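Local coordinates for high affinity transport system protein p37 (Mycoplasma hyorhinis, PDB 3EKI) that binds thiamine diphosphate outside the cell membrane as the extracytoplasmic lipoprotein of a high-affinity transport system, at residues A188-D192 with E193-W197; K222-D225 with E226-A229; D155-K158 with D159-Y162; A175-I178 with N179-F182; F72-N75 with F76-E79. All blocks are in the same frame, centred on the assembly; numbering follows the deposited sequence.

Contact 1: A188-D192 with E193-W197; sequences ASWTD and ENHKW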
loop_
_atom_site.group_PDB
_atom_site.type_symbol
_atom_site.label_atom_id
_atom_site.label_comp_id
_atom_site.label_asym_id
_atom_site.label_seq_id
_atom_site.Cartn_x
_atom_site.Cartn_y
_atom_site.Cartn_z
ATOM N N ALA A 188 -15.399 16.431 2.417
ATOM C CA ALA A 188 -15.462 17.603 1.548
ATOM C C ALA A 188 -15.293 18.911 2.309
ATOM O O ALA A 188 -14.969 19.943 1.702
ATOM C CB ALA A 188 -16.784 17.642 0.803
ATOM N N SER A 189 -15.497 18.892 3.612
ATOM C CA SER A 189 -15.392 20.141 4.374
ATOM C C SER A 189 -14.172 20.149 5.273
ATOM O O SER A 189 -13.913 21.115 5.986
ATOM C CB SER A 189 -16.697 20.396 5.138
ATOM O OG SER A 189 -17.683 20.830 4.192
ATOM N N TRP A 190 -13.366 19.078 5.219
ATOM C CA TRP A 190 -12.093 19.087 5.919
ATOM C C TRP A 190 -11.225 20.260 5.434
ATOM O O TRP A 190 -11.350 20.598 4.272
ATOM C CB TRP A 190 -11.287 17.823 5.659
ATOM C CG TRP A 190 -11.830 16.563 6.240
ATOM C CD1 TRP A 190 -13.020 16.363 6.871
ATOM C CD2 TRP A 190 -11.156 15.295 6.231
ATOM N NE1 TRP A 190 -13.110 15.051 7.247
ATOM C CE2 TRP A 190 -11.983 14.368 6.867
ATOM C CE3 TRP A 190 -9.916 14.853 5.736
ATOM C CZ2 TRP A 190 -11.646 13.025 7.035
ATOM C CZ3 TRP A 190 -9.586 13.524 5.910
ATOM C CH2 TRP A 190 -10.441 12.622 6.556
ATOM N N THR A 191 -10.418 20.784 6.350
ATOM C CA THR A 191 -9.509 21.843 5.915
ATOM C C THR A 191 -8.077 21.384 6.185
ATOM O O THR A 191 -7.813 20.501 6.980
ATOM C CB THR A 191 -9.766 23.200 6.593
ATOM O OG1 THR A 191 -9.355 23.146 7.952
ATOM C CG2 THR A 191 -11.266 23.541 6.599
ATOM N N ASP A 192 -7.171 22.043 5.457
ATOM C CA ASP A 192 -5.770 21.736 5.665
ATOM C C ASP A 192 -5.407 21.914 7.121
ATOM O O ASP A 192 -4.655 21.142 7.704
ATOM C CB ASP A 192 -4.890 22.648 4.812
ATOM C CG ASP A 192 -5.027 22.376 3.335
ATOM O OD1 ASP A 192 -5.747 21.415 3.004
ATOM O OD2 ASP A 192 -4.419 23.132 2.540
ATOM N N GLU A 193 -5.985 22.948 7.722
ATOM C CA GLU A 193 -5.674 23.320 9.097
ATOM C C GLU A 193 -6.271 22.400 10.163
ATOM O O GLU A 193 -5.625 22.130 11.175
ATOM C CB GLU A 193 -6.102 24.767 9.363
ATOM C CG GLU A 193 -5.188 25.809 8.742
ATOM C CD GLU A 193 -4.474 26.651 9.781
ATOM O OE1 GLU A 193 -5.076 26.927 10.840
ATOM O OE2 GLU A 193 -3.311 27.037 9.539
ATOM N N ASN A 194 -7.499 21.928 9.957
ATOM C CA ASN A 194 -8.167 21.182 11.006
ATOM C C ASN A 194 -8.021 19.676 10.826
ATOM O O ASN A 194 -8.324 18.959 11.763
ATOM C CB ASN A 194 -9.647 21.569 11.106
ATOM C CG ASN A 194 -10.549 21.190 9.971
ATOM O OD1 ASN A 194 -10.287 20.319 9.142
ATOM N ND2 ASN A 194 -11.693 21.875 9.881
ATOM N N HIS A 195 -7.543 19.214 9.675
ATOM C CA HIS A 195 -7.081 17.828 9.567
ATOM C C HIS A 195 -5.568 17.725 9.363
ATOM O O HIS A 195 -5.016 16.660 9.023
ATOM C CB HIS A 195 -7.872 17.100 8.470
ATOM C CG HIS A 195 -9.235 16.688 8.970
ATOM N ND1 HIS A 195 -10.249 17.601 9.187
ATOM C CD2 HIS A 195 -9.735 15.481 9.303
ATOM C CE1 HIS A 195 -11.309 16.954 9.626
ATOM N NE2 HIS A 195 -11.046 15.657 9.702
ATOM N N LYS A 196 -4.830 18.803 9.604
ATOM C CA LYS A 196 -3.369 18.866 9.584
ATOM C C LYS A 196 -2.739 18.275 8.324
ATOM O O LYS A 196 -1.885 17.387 8.379
ATOM C CB LYS A 196 -2.851 18.201 10.860
ATOM C CG LYS A 196 -3.332 18.898 12.130
ATOM C CD LYS A 196 -3.168 18.007 13.347
ATOM C CE LYS A 196 -3.057 18.815 14.635
ATOM N NZ LYS A 196 -3.695 18.101 15.782
ATOM N N TRP A 197 -3.159 18.767 7.173
ATOM C CA TRP A 197 -2.568 18.424 5.904
ATOM C C TRP A 197 -1.122 18.933 5.893
ATOM O O TRP A 197 -0.891 20.100 6.214
ATOM C CB TRP A 197 -3.358 19.035 4.758
ATOM C CG TRP A 197 -2.773 18.765 3.417
ATOM C CD1 TRP A 197 -2.123 19.618 2.581
ATOM C CD2 TRP A 197 -2.805 17.500 2.754
ATOM N NE1 TRP A 197 -1.744 18.957 1.434
ATOM C CE2 TRP A 197 -2.157 17.650 1.525
ATOM C CE3 TRP A 197 -3.337 16.267 3.128
ATOM C CZ2 TRP A 197 -2.011 16.595 0.629
ATOM C CZ3 TRP A 197 -3.189 15.219 2.229
ATOM C CH2 TRP A 197 -2.541 15.392 1.012
HETATM O O HOH W 1 -14.081 21.925 8.396
#
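W190 and H195 lie ring on ring at a tight, irregular turn of the loop that runs from helix 170-184 to strand 206-207. From its CB outward, H195 first meets backbone and then indole: CB sits beside T191 O, and CG and CD2 come down over W190 CD2. CE1 settles over CD1, and NE2 stands 3.3 Å from W190 CE2. The imidazole and the five-membered ring of the indole form a face-to-face stack, centroids 3.4 Å apart and planes only 9° from parallel. The nearer ring nitrogen, ND1, turns aside to N194 OD1 at 2.7 Å, with that oxygen lying close to the imidazole plane; this bond probably helps to fix the rotation of the ring above the indole. N194 OD1 is gripped a second time by T191 N at 2.8 Å, and the two donors come from opposite faces of the amide plane. N194 CG is tucked between its own backbone N and carbonyl carbon (chi1 68°), which brings the amide oxygen back to T191 N. In return T191 OG1 accepts from N194 N at 3.0 Å, while T191 O takes H195 N, closing the turn. Outside the stack, W190 NE1 is held by T185 O, and Y187 and Y202 meet the indole edge-to-face. D192 OD1 goes to H316 NE2, and H316 also stacks on W197, whose side chain lies about 8 Å from the bound thiamine diphosphate. A water bridges S189 O and N194 ND2, accepting from the latter at 2.8 Å.

Contact 2: K222-D225 with E226-A229; sequences KGND and ETLA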
loop_
_atom_site.group_PDB
_atom_site.type_symbol
_atom_site.label_atom_id
_atom_site.label_comp_id
_atom_site.label_asym_id
_atom_site.label_seq_id
_atom_site.Cartn_x
_atom_site.Cartn_y
_atom_site.Cartn_z
ATOM N N LYS A 222 -21.943 3.534 -2.301
ATOM C CA LYS A 222 -22.400 4.896 -2.595
ATOM C C LYS A 222 -23.838 4.857 -3.077
ATOM O O LYS A 222 -24.159 3.961 -3.846
ATOM C CB LYS A 222 -21.533 5.550 -3.653
ATOM C CG LYS A 222 -22.017 6.888 -4.151
ATOM C CD LYS A 222 -22.128 7.099 -5.612
ATOM C CE LYS A 222 -22.404 5.947 -6.535
ATOM N NZ LYS A 222 -22.515 6.334 -7.941
ATOM N N GLY A 223 -24.651 5.814 -2.650
ATOM C CA GLY A 223 -25.961 5.962 -3.265
ATOM C C GLY A 223 -26.790 6.985 -2.510
ATOM O O GLY A 223 -26.301 7.524 -1.522
ATOM N N ASN A 224 -28.017 7.172 -2.979
ATOM C CA ASN A 224 -29.013 7.813 -2.123
ATOM C C ASN A 224 -29.447 6.866 -1.016
ATOM O O ASN A 224 -29.021 5.703 -0.935
ATOM C CB ASN A 224 -30.178 8.263 -2.992
ATOM C CG ASN A 224 -30.914 7.137 -3.667
ATOM O OD1 ASN A 224 -30.887 5.978 -3.284
ATOM N ND2 ASN A 224 -31.652 7.484 -4.724
ATOM N N ASP A 225 -30.302 7.374 -0.110
ATOM C CA ASP A 225 -30.684 6.566 1.032
ATOM C C ASP A 225 -31.304 5.215 0.680
ATOM O O ASP A 225 -31.001 4.198 1.313
ATOM C CB ASP A 225 -31.720 7.334 1.856
ATOM C CG ASP A 225 -31.137 8.584 2.483
ATOM O OD1 ASP A 225 -29.900 8.677 2.568
ATOM O OD2 ASP A 225 -31.961 9.427 2.905
ATOM N N GLU A 226 -32.188 5.224 -0.315
ATOM C CA GLU A 226 -32.871 3.982 -0.702
ATOM C C GLU A 226 -31.861 2.990 -1.276
ATOM O O GLU A 226 -31.916 1.817 -0.932
ATOM C CB GLU A 226 -33.992 4.311 -1.668
ATOM C CG GLU A 226 -34.348 3.363 -2.770
ATOM C CD GLU A 226 -35.768 3.619 -3.270
ATOM O OE1 GLU A 226 -35.909 4.330 -4.285
ATOM O OE2 GLU A 226 -36.721 3.110 -2.637
ATOM N N THR A 227 -30.960 3.482 -2.119
ATOM C CA THR A 227 -29.938 2.600 -2.738
ATOM C C THR A 227 -28.991 2.055 -1.700
ATOM O O THR A 227 -28.612 0.874 -1.670
ATOM C CB THR A 227 -29.200 3.380 -3.832
ATOM O OG1 THR A 227 -30.132 3.674 -4.894
ATOM C CG2 THR A 227 -28.079 2.544 -4.439
ATOM N N LEU A 228 -28.515 2.859 -0.754
ATOM C CA LEU A 228 -27.628 2.356 0.290
ATOM C C LEU A 228 -28.304 1.248 1.082
ATOM O O LEU A 228 -27.742 0.236 1.488
ATOM C CB LEU A 228 -27.205 3.505 1.194
ATOM C CG LEU A 228 -26.190 4.492 0.615
ATOM C CD1 LEU A 228 -26.006 5.687 1.530
ATOM C CD2 LEU A 228 -24.871 3.781 0.384
ATOM N N ALA A 229 -29.612 1.435 1.350
ATOM C CA ALA A 229 -30.321 0.418 2.110
ATOM C C ALA A 229 -30.429 -0.899 1.338
ATOM O O ALA A 229 -30.303 -1.956 1.964
ATOM C CB ALA A 229 -31.728 0.871 2.502
HETATM O O HOH W 2 -33.401 4.693 -5.687
#
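N224 OD1 takes two hydrogen bonds from T227, one from the backbone N at 2.8 Å and one from OG1 at 2.9 Å. This is an N-cap: N224 stands just ahead of helix 225-236, and its side chain supplies an acceptor to a peptide N-H of the first turn. The two donors approach differently. T227 N lies almost in line with the side-chain carbonyl of N224 (173°), whereas the hydroxyl comes from above the amide plane, 42° out of it. The side chains cross at about a right angle, and N224 CG is folded between its backbone N and carbonyl carbon (chi1 63°), the rotation that swings OD1 over the helix end. The other arm of the amide is tied more loosely: a water that donates to E226 OE1 receives a weak bond from N224 ND2.

The backbone supports this arrangement by starting the helical pattern at once, with L228 N bonded to N224 O at 2.9 Å and A229 N to D225 O. L228 then reaches back across the turn; its CD1 lies 3.6 Å from G223 O and its CD2 3.8 Å from K222 C, so the leucine lies against the backbone of K222 and G223. T227 CG2 faces G223 CA.

Farther out, D225 OD1 makes a salt bridge to K331, and K222 NZ is held by the carbonyls of L296, L299 and F302. The contact thus forms the corner where strand 217-223 passes into helix 225-236, with L228 packed against K331 and E333 of the adjoining antiparallel strand 331-337.

Contact 3: D155-K158 with D159-Y162; sequences DKEK and DKFY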
loop_
_atom_site.group_PDB
_atom_site.type_symbol
_atom_site.label_atom_id
_atom_site.label_comp_id
_atom_site.label_asym_id
_atom_site.label_seq_id
_atom_site.Cartn_x
_atom_site.Cartn_y
_atom_site.Cartn_z
ATOM N N ASP A 155 -7.349 1.932 13.088
ATOM C CA ASP A 155 -6.884 0.566 12.791
ATOM C C ASP A 155 -5.471 0.357 13.336
ATOM O O ASP A 155 -4.499 0.217 12.587
ATOM C CB ASP A 155 -6.930 0.332 11.290
ATOM C CG ASP A 155 -6.596 -1.047 10.779
ATOM O OD1 ASP A 155 -6.613 -2.028 11.557
ATOM O OD2 ASP A 155 -6.326 -1.164 9.558
ATOM N N LYS A 156 -5.348 0.306 14.661
ATOM C CA LYS A 156 -4.036 0.181 15.306
ATOM C C LYS A 156 -3.640 -1.255 15.679
ATOM O O LYS A 156 -2.532 -1.497 16.159
ATOM C CB LYS A 156 -3.967 1.077 16.546
ATOM C CG LYS A 156 -4.425 2.506 16.305
ATOM C CD LYS A 156 -4.171 3.381 17.523
ATOM C CE LYS A 156 -4.925 4.696 17.425
ATOM N NZ LYS A 156 -4.238 5.788 18.170
ATOM N N GLU A 157 -4.551 -2.195 15.456
ATOM C CA GLU A 157 -4.344 -3.594 15.763
ATOM C C GLU A 157 -4.420 -4.483 14.523
ATOM O O GLU A 157 -5.428 -4.604 13.807
ATOM C CB GLU A 157 -5.388 -4.051 16.790
ATOM C CG GLU A 157 -4.911 -4.059 18.222
ATOM C CD GLU A 157 -6.023 -4.192 19.248
ATOM O OE1 GLU A 157 -7.204 -4.384 18.898
ATOM O OE2 GLU A 157 -5.717 -4.091 20.456
ATOM N N LYS A 158 -3.272 -5.129 14.281
ATOM C CA LYS A 158 -3.190 -5.933 13.079
ATOM C C LYS A 158 -4.172 -7.089 13.036
ATOM O O LYS A 158 -4.837 -7.326 12.020
ATOM C CB LYS A 158 -1.777 -6.531 12.932
ATOM C CG LYS A 158 -1.661 -7.317 11.647
ATOM C CD LYS A 158 -0.306 -7.925 11.364
ATOM C CE LYS A 158 -0.401 -8.973 10.273
ATOM N NZ LYS A 158 -1.345 -10.089 10.587
ATOM N N ASP A 159 -4.222 -7.846 14.144
ATOM C CA ASP A 159 -4.849 -9.165 14.020
ATOM C C ASP A 159 -6.361 -9.102 14.216
ATOM O O ASP A 159 -6.952 -9.580 15.187
ATOM C CB ASP A 159 -4.143 -10.136 14.967
ATOM C CG ASP A 159 -2.865 -10.723 14.395
ATOM O OD1 ASP A 159 -2.455 -10.456 13.245
ATOM O OD2 ASP A 159 -2.197 -11.508 15.104
ATOM N N LYS A 160 -7.014 -8.480 13.241
ATOM C CA LYS A 160 -8.461 -8.414 13.075
ATOM C C LYS A 160 -8.786 -8.969 11.687
ATOM O O LYS A 160 -8.271 -8.438 10.695
ATOM C CB LYS A 160 -9.046 -7.018 13.187
ATOM C CG LYS A 160 -8.612 -6.148 14.341
ATOM C CD LYS A 160 -9.162 -6.610 15.672
ATOM C CE LYS A 160 -8.881 -5.582 16.767
ATOM N NZ LYS A 160 -8.914 -6.219 18.118
ATOM N N PHE A 161 -9.594 -10.019 11.641
ATOM C CA PHE A 161 -9.944 -10.719 10.432
ATOM C C PHE A 161 -11.461 -10.911 10.292
ATOM O O PHE A 161 -12.191 -10.781 11.273
ATOM C CB PHE A 161 -9.309 -12.114 10.381
ATOM C CG PHE A 161 -7.799 -12.123 10.428
ATOM C CD1 PHE A 161 -7.152 -12.024 11.653
ATOM C CD2 PHE A 161 -7.072 -12.234 9.258
ATOM C CE1 PHE A 161 -5.766 -12.046 11.709
ATOM C CE2 PHE A 161 -5.683 -12.243 9.324
ATOM C CZ PHE A 161 -5.054 -12.139 10.540
ATOM N N TYR A 162 -11.855 -11.223 9.070
ATOM C CA TYR A 162 -13.257 -11.478 8.788
ATOM C C TYR A 162 -13.798 -12.574 9.707
ATOM O O TYR A 162 -13.189 -13.616 9.939
ATOM C CB TYR A 162 -13.409 -11.836 7.290
ATOM C CG TYR A 162 -14.877 -12.065 6.972
ATOM C CD1 TYR A 162 -15.720 -11.002 6.666
ATOM C CD2 TYR A 162 -15.444 -13.324 6.985
ATOM C CE1 TYR A 162 -17.063 -11.221 6.374
ATOM C CE2 TYR A 162 -16.768 -13.574 6.719
ATOM C CZ TYR A 162 -17.572 -12.495 6.414
ATOM O OH TYR A 162 -18.877 -12.781 6.155
#
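E157 and K160 cross at a slant, and K158 and D159 do the same, giving two charge pairs on a bend of the loop between strand 141-152 and helix 170-184. In the first pair the glutamate is extended beyond CG, while the lysine bends about CB-CG (chi2 -71°) and so doubles back. Its CE passes 3.8 Å from E157 CB, and NZ ends 2.6 Å from E157 OE1 in a short salt bridge. The ammonium does not come in along the carboxylate plane but from above it, 36° out.

The second pair joins neighbours. K158 runs straight away from the backbone and turns only at its last torsion, about CD-CE (chi4 -58°), which tips NZ over to D159 OD1 at 2.9 Å; here the nitrogen lies nearly in line with the C-O bond. The same NZ is 4.2 Å from F161 CZ, at an oblique angle to a ring that has a cation-pi partner in K400.

Between the pairs the chain makes an inverse gamma turn centred on D159, closed by K160 N to K158 O at 2.7 Å. R216 contributes to the setting, since its NH1 donates to K160 O and its NE makes a salt bridge to D155 OD2. K158 and K160 each meet a carboxylate of the bend itself, so these charges are paired locally on a surface turn, and both ion pairs are probably moderated by solvent.

Contact 4: A175-I178 with N179-F182; sequences AKEI and NKIF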
loop_
_atom_site.group_PDB
_atom_site.type_symbol
_atom_site.label_atom_id
_atom_site.label_comp_id
_atom_site.label_asym_id
_atom_site.label_seq_id
_atom_site.Cartn_x
_atom_site.Cartn_y
_atom_site.Cartn_z
ATOM N N ALA A 175 -14.777 -0.192 9.735
ATOM C CA ALA A 175 -15.496 0.596 8.724
ATOM C C ALA A 175 -16.374 1.651 9.411
ATOM O O ALA A 175 -16.486 2.787 8.944
ATOM C CB ALA A 175 -16.297 -0.295 7.805
ATOM N N LYS A 176 -17.006 1.297 10.520
ATOM C CA LYS A 176 -17.843 2.290 11.200
ATOM C C LYS A 176 -16.984 3.400 11.787
ATOM O O LYS A 176 -17.426 4.554 11.772
ATOM C CB LYS A 176 -18.720 1.575 12.230
ATOM C CG LYS A 176 -19.764 0.710 11.531
ATOM C CD LYS A 176 -20.522 -0.216 12.452
ATOM C CE LYS A 176 -21.798 -0.735 11.809
ATOM N NZ LYS A 176 -22.989 0.073 12.193
ATOM N N GLU A 177 -15.787 3.107 12.242
ATOM C CA GLU A 177 -14.873 4.137 12.742
ATOM C C GLU A 177 -14.402 5.037 11.612
ATOM O O GLU A 177 -14.230 6.249 11.760
ATOM C CB GLU A 177 -13.713 3.454 13.447
ATOM C CG GLU A 177 -14.080 2.751 14.750
ATOM C CD GLU A 177 -14.051 3.834 15.834
ATOM O OE1 GLU A 177 -15.095 4.478 16.051
ATOM O OE2 GLU A 177 -12.962 4.031 16.418
ATOM N N ILE A 178 -14.162 4.475 10.426
ATOM C CA ILE A 178 -13.825 5.262 9.252
ATOM C C ILE A 178 -14.964 6.221 8.914
ATOM O O ILE A 178 -14.753 7.388 8.591
ATOM C CB ILE A 178 -13.488 4.353 8.058
ATOM C CG1 ILE A 178 -12.178 3.596 8.281
ATOM C CG2 ILE A 178 -13.469 5.112 6.753
ATOM C CD1 ILE A 178 -11.880 2.526 7.256
ATOM N N ASN A 179 -16.209 5.739 8.992
ATOM C CA ASN A 179 -17.352 6.579 8.651
ATOM C C ASN A 179 -17.521 7.732 9.629
ATOM O O ASN A 179 -17.966 8.800 9.179
ATOM C CB ASN A 179 -18.629 5.721 8.581
ATOM C CG ASN A 179 -18.590 4.861 7.321
ATOM O OD1 ASN A 179 -17.905 5.227 6.372
ATOM N ND2 ASN A 179 -19.330 3.762 7.314
ATOM N N LYS A 180 -17.162 7.536 10.894
ATOM C CA LYS A 180 -17.220 8.603 11.882
ATOM C C LYS A 180 -16.231 9.708 11.528
ATOM O O LYS A 180 -16.438 10.871 11.876
ATOM C CB LYS A 180 -16.922 8.057 13.279
ATOM C CG LYS A 180 -16.114 9.001 14.155
ATOM C CD LYS A 180 -16.480 8.842 15.622
ATOM C CE LYS A 180 -17.734 8.000 15.791
ATOM N NZ LYS A 180 -17.420 6.550 15.905
ATOM N N ILE A 181 -15.156 9.343 10.834
ATOM C CA ILE A 181 -14.160 10.322 10.424
ATOM C C ILE A 181 -14.404 10.925 9.072
ATOM O O ILE A 181 -14.094 12.107 8.811
ATOM C CB ILE A 181 -12.759 9.639 10.487
ATOM C CG1 ILE A 181 -12.234 9.495 11.917
ATOM C CG2 ILE A 181 -11.730 10.339 9.626
ATOM C CD1 ILE A 181 -11.063 8.527 12.001
ATOM N N PHE A 182 -14.947 10.166 8.130
ATOM C CA PHE A 182 -15.063 10.539 6.732
ATOM C C PHE A 182 -16.470 10.997 6.348
ATOM O O PHE A 182 -16.613 11.834 5.460
ATOM C CB PHE A 182 -14.678 9.319 5.874
ATOM C CG PHE A 182 -14.754 9.549 4.381
ATOM C CD1 PHE A 182 -15.876 9.180 3.664
ATOM C CD2 PHE A 182 -13.693 10.125 3.706
ATOM C CE1 PHE A 182 -15.974 9.373 2.299
ATOM C CE2 PHE A 182 -13.785 10.314 2.342
ATOM C CZ PHE A 182 -14.907 9.938 1.631
#
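N179 N donates to A175 O at 3.0 Å, an ordinary alpha-helical bond of helix 170-184, which lies against strand 331-337. K180 N follows with K176 O at 3.1 Å. One residue later the pattern slackens: I181 N divides itself between E177 O and I178 O, both bonds weak, where the helix widens into a pi-type turn at 180-182. I178 O has a second and sounder donor in F182 N at 2.8 Å, so this carbonyl serves two peptide N-H groups while I181 N makes two weak bonds.

Among the side chains, the N179 amide is occupied outside the helix: its OD1 accepts from A334 N of strand 331-337, a polar tie between helix and sheet. Its CG remains 3.4 Å from A175 O. E177 and K180 lie side by side, pointing the same way. The glutamate bends at chi2 (-84°) and the lysine curls through its last three torsions, which brings NZ to E177 OE1 at 3.1 Å, a weak hydrogen bond within a salt bridge on the exposed side.

Beside the polar tie to A334 the buried contacts are apolar. I178 packs on A334 and V337, while F182 meets W220, F312, F324 and Y187 in an aromatic cluster. F182 CG is anti to its backbone N (chi1 180°), which turns the ring away from the preceding helical turn, but its CB stays 3.3 Å from I178 O.

Contact 5: F72-N75 with F76-E79; sequences FLEN and FKKE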
loop_
_atom_site.group_PDB
_atom_site.type_symbol
_atom_site.label_atom_id
_atom_site.label_comp_id
_atom_site.label_asym_id
_atom_site.label_seq_id
_atom_site.Cartn_x
_atom_site.Cartn_y
_atom_site.Cartn_z
ATOM N N PHE A 72 18.112 12.563 0.366
ATOM C CA PHE A 72 18.043 11.215 0.919
ATOM C C PHE A 72 19.323 10.432 0.587
ATOM O O PHE A 72 19.848 9.798 1.492
ATOM C CB PHE A 72 16.819 10.483 0.385
ATOM C CG PHE A 72 16.768 8.983 0.641
ATOM C CD1 PHE A 72 16.357 8.517 1.864
ATOM C CD2 PHE A 72 17.134 8.091 -0.355
ATOM C CE1 PHE A 72 16.288 7.154 2.112
ATOM C CE2 PHE A 72 17.071 6.717 -0.112
ATOM C CZ PHE A 72 16.660 6.277 1.122
ATOM N N LEU A 73 19.740 10.490 -0.667
ATOM C CA LEU A 73 20.913 9.683 -1.055
ATOM C C LEU A 73 22.195 10.092 -0.353
ATOM O O LEU A 73 23.040 9.248 -0.026
ATOM C CB LEU A 73 21.109 9.788 -2.571
ATOM C CG LEU A 73 20.070 9.020 -3.391
ATOM C CD1 LEU A 73 20.178 9.464 -4.838
ATOM C CD2 LEU A 73 20.217 7.522 -3.205
ATOM N N GLU A 74 22.335 11.391 -0.127
ATOM C CA GLU A 74 23.484 11.913 0.595
ATOM C C GLU A 74 23.425 11.452 2.043
ATOM O O GLU A 74 24.409 10.935 2.569
ATOM C CB GLU A 74 23.572 13.438 0.506
ATOM C CG GLU A 74 24.662 14.034 1.371
ATOM C CD GLU A 74 26.072 13.846 0.834
ATOM O OE1 GLU A 74 26.240 13.399 -0.317
ATOM O OE2 GLU A 74 27.021 14.144 1.592
ATOM N N ASN A 75 22.272 11.583 2.716
ATOM C CA ASN A 75 22.176 11.103 4.078
ATOM C C ASN A 75 22.436 9.605 4.186
ATOM O O ASN A 75 23.040 9.124 5.151
ATOM C CB ASN A 75 20.765 11.399 4.599
ATOM C CG ASN A 75 20.537 12.868 4.880
ATOM O OD1 ASN A 75 21.456 13.675 4.847
ATOM N ND2 ASN A 75 19.286 13.243 5.165
ATOM N N PHE A 76 21.968 8.868 3.192
ATOM C CA PHE A 76 22.128 7.427 3.163
ATOM C C PHE A 76 23.596 7.024 3.030
ATOM O O PHE A 76 24.105 6.195 3.778
ATOM C CB PHE A 76 21.346 6.805 1.983
ATOM C CG PHE A 76 20.968 5.359 2.229
ATOM C CD1 PHE A 76 21.871 4.337 2.064
ATOM C CD2 PHE A 76 19.685 5.035 2.637
ATOM C CE1 PHE A 76 21.561 3.029 2.330
ATOM C CE2 PHE A 76 19.371 3.736 2.926
ATOM C CZ PHE A 76 20.289 2.719 2.779
ATOM N N LYS A 77 24.229 7.674 2.052
ATOM C CA LYS A 77 25.662 7.383 1.858
ATOM C C LYS A 77 26.488 7.672 3.091
ATOM O O LYS A 77 27.380 6.904 3.471
ATOM C CB LYS A 77 26.150 8.195 0.665
ATOM C CG LYS A 77 27.618 8.119 0.341
ATOM C CD LYS A 77 28.001 8.942 -0.890
ATOM C CE LYS A 77 27.992 10.433 -0.583
ATOM N NZ LYS A 77 28.514 11.254 -1.705
ATOM N N LYS A 78 26.214 8.805 3.751
ATOM C CA LYS A 78 27.005 9.120 4.938
ATOM C C LYS A 78 26.799 8.151 6.081
ATOM O O LYS A 78 27.728 7.710 6.757
ATOM C CB LYS A 78 26.715 10.558 5.394
ATOM C CG LYS A 78 27.008 11.650 4.415
ATOM C CD LYS A 78 28.427 11.617 3.869
ATOM C CE LYS A 78 29.416 12.058 4.944
ATOM N NZ LYS A 78 30.815 12.133 4.404
ATOM N N GLU A 79 25.562 7.763 6.410
ATOM C CA GLU A 79 25.304 6.815 7.477
ATOM C C GLU A 79 25.811 5.422 7.132
ATOM O O GLU A 79 26.392 4.770 7.984
ATOM C CB GLU A 79 23.801 6.770 7.782
ATOM C CG GLU A 79 23.361 5.767 8.831
ATOM C CD GLU A 79 23.898 5.994 10.227
ATOM O OE1 GLU A 79 24.229 7.156 10.527
ATOM O OE2 GLU A 79 23.997 5.064 11.051
#
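F76 N donates to F72 O at 2.9 Å, and the same turn of backbone brings the two phenyl rings together. Both side chains have CG anti to the backbone N (F72 chi1 168°), so they leave the helix on one side and lie alongside each other, pointing the same way. F72 CZ touches F76 CD2 at 3.6 Å; the ring centroids are 5.5 Å apart and the planes inclined at 54°. F76 CB in turn rests 3.4 Å from F72 O.

This is the buried face of helix 64-85, which packs against both strand 97-103 and helix 354-369. F76 is wrapped by aromatic neighbours, with F364 and F48 meeting its ring edge-to-face and F98 at a slant. F72 continues the row toward Y375, and L73 lies on F98 and V100.

On another side of the helix E74 bends at chi2 (75°) and meets two lysines in different ways, K77 by its charge and K78 by its carbons. OE1 receives K77 NZ at 3.4 Å, a weak hydrogen bond within a long salt bridge; the two side chains cross at an angle. OE2 lies along the aliphatic part of K78, 3.7 Å from its CD, but the K78 ammonium does not reach it. The polar ends of N75 and E79 face other parts of the chain: N75 ND2 donates to Q372 O, and E79 OE2 accepts from N366 ND2. The last of the four backbone bonds runs from E79 N to N75 O at 3.1 Å.

From the N terminus the contacts follow in series as 5, 3, 4, 1 and 2; each closes before the next opens, and none nests or crosses. Contact 5 is a turn of helix 64-85, set against strand 97-103 and helix 354-369. Contact 3 bends the loop leading into helix 170-184, which carries contact 4. Contact 1 closes a turn in the loop after that helix and touches contact 4, where W190 CZ2 lies 3.2 Å from I181 O. Contact 2 joins strand 217-223 to helix 225-236. Contacts 2 and 5 have centres 52 Å apart, on opposite sides of the chain's centre; strand 331-337 borders both contacts 2 and 4.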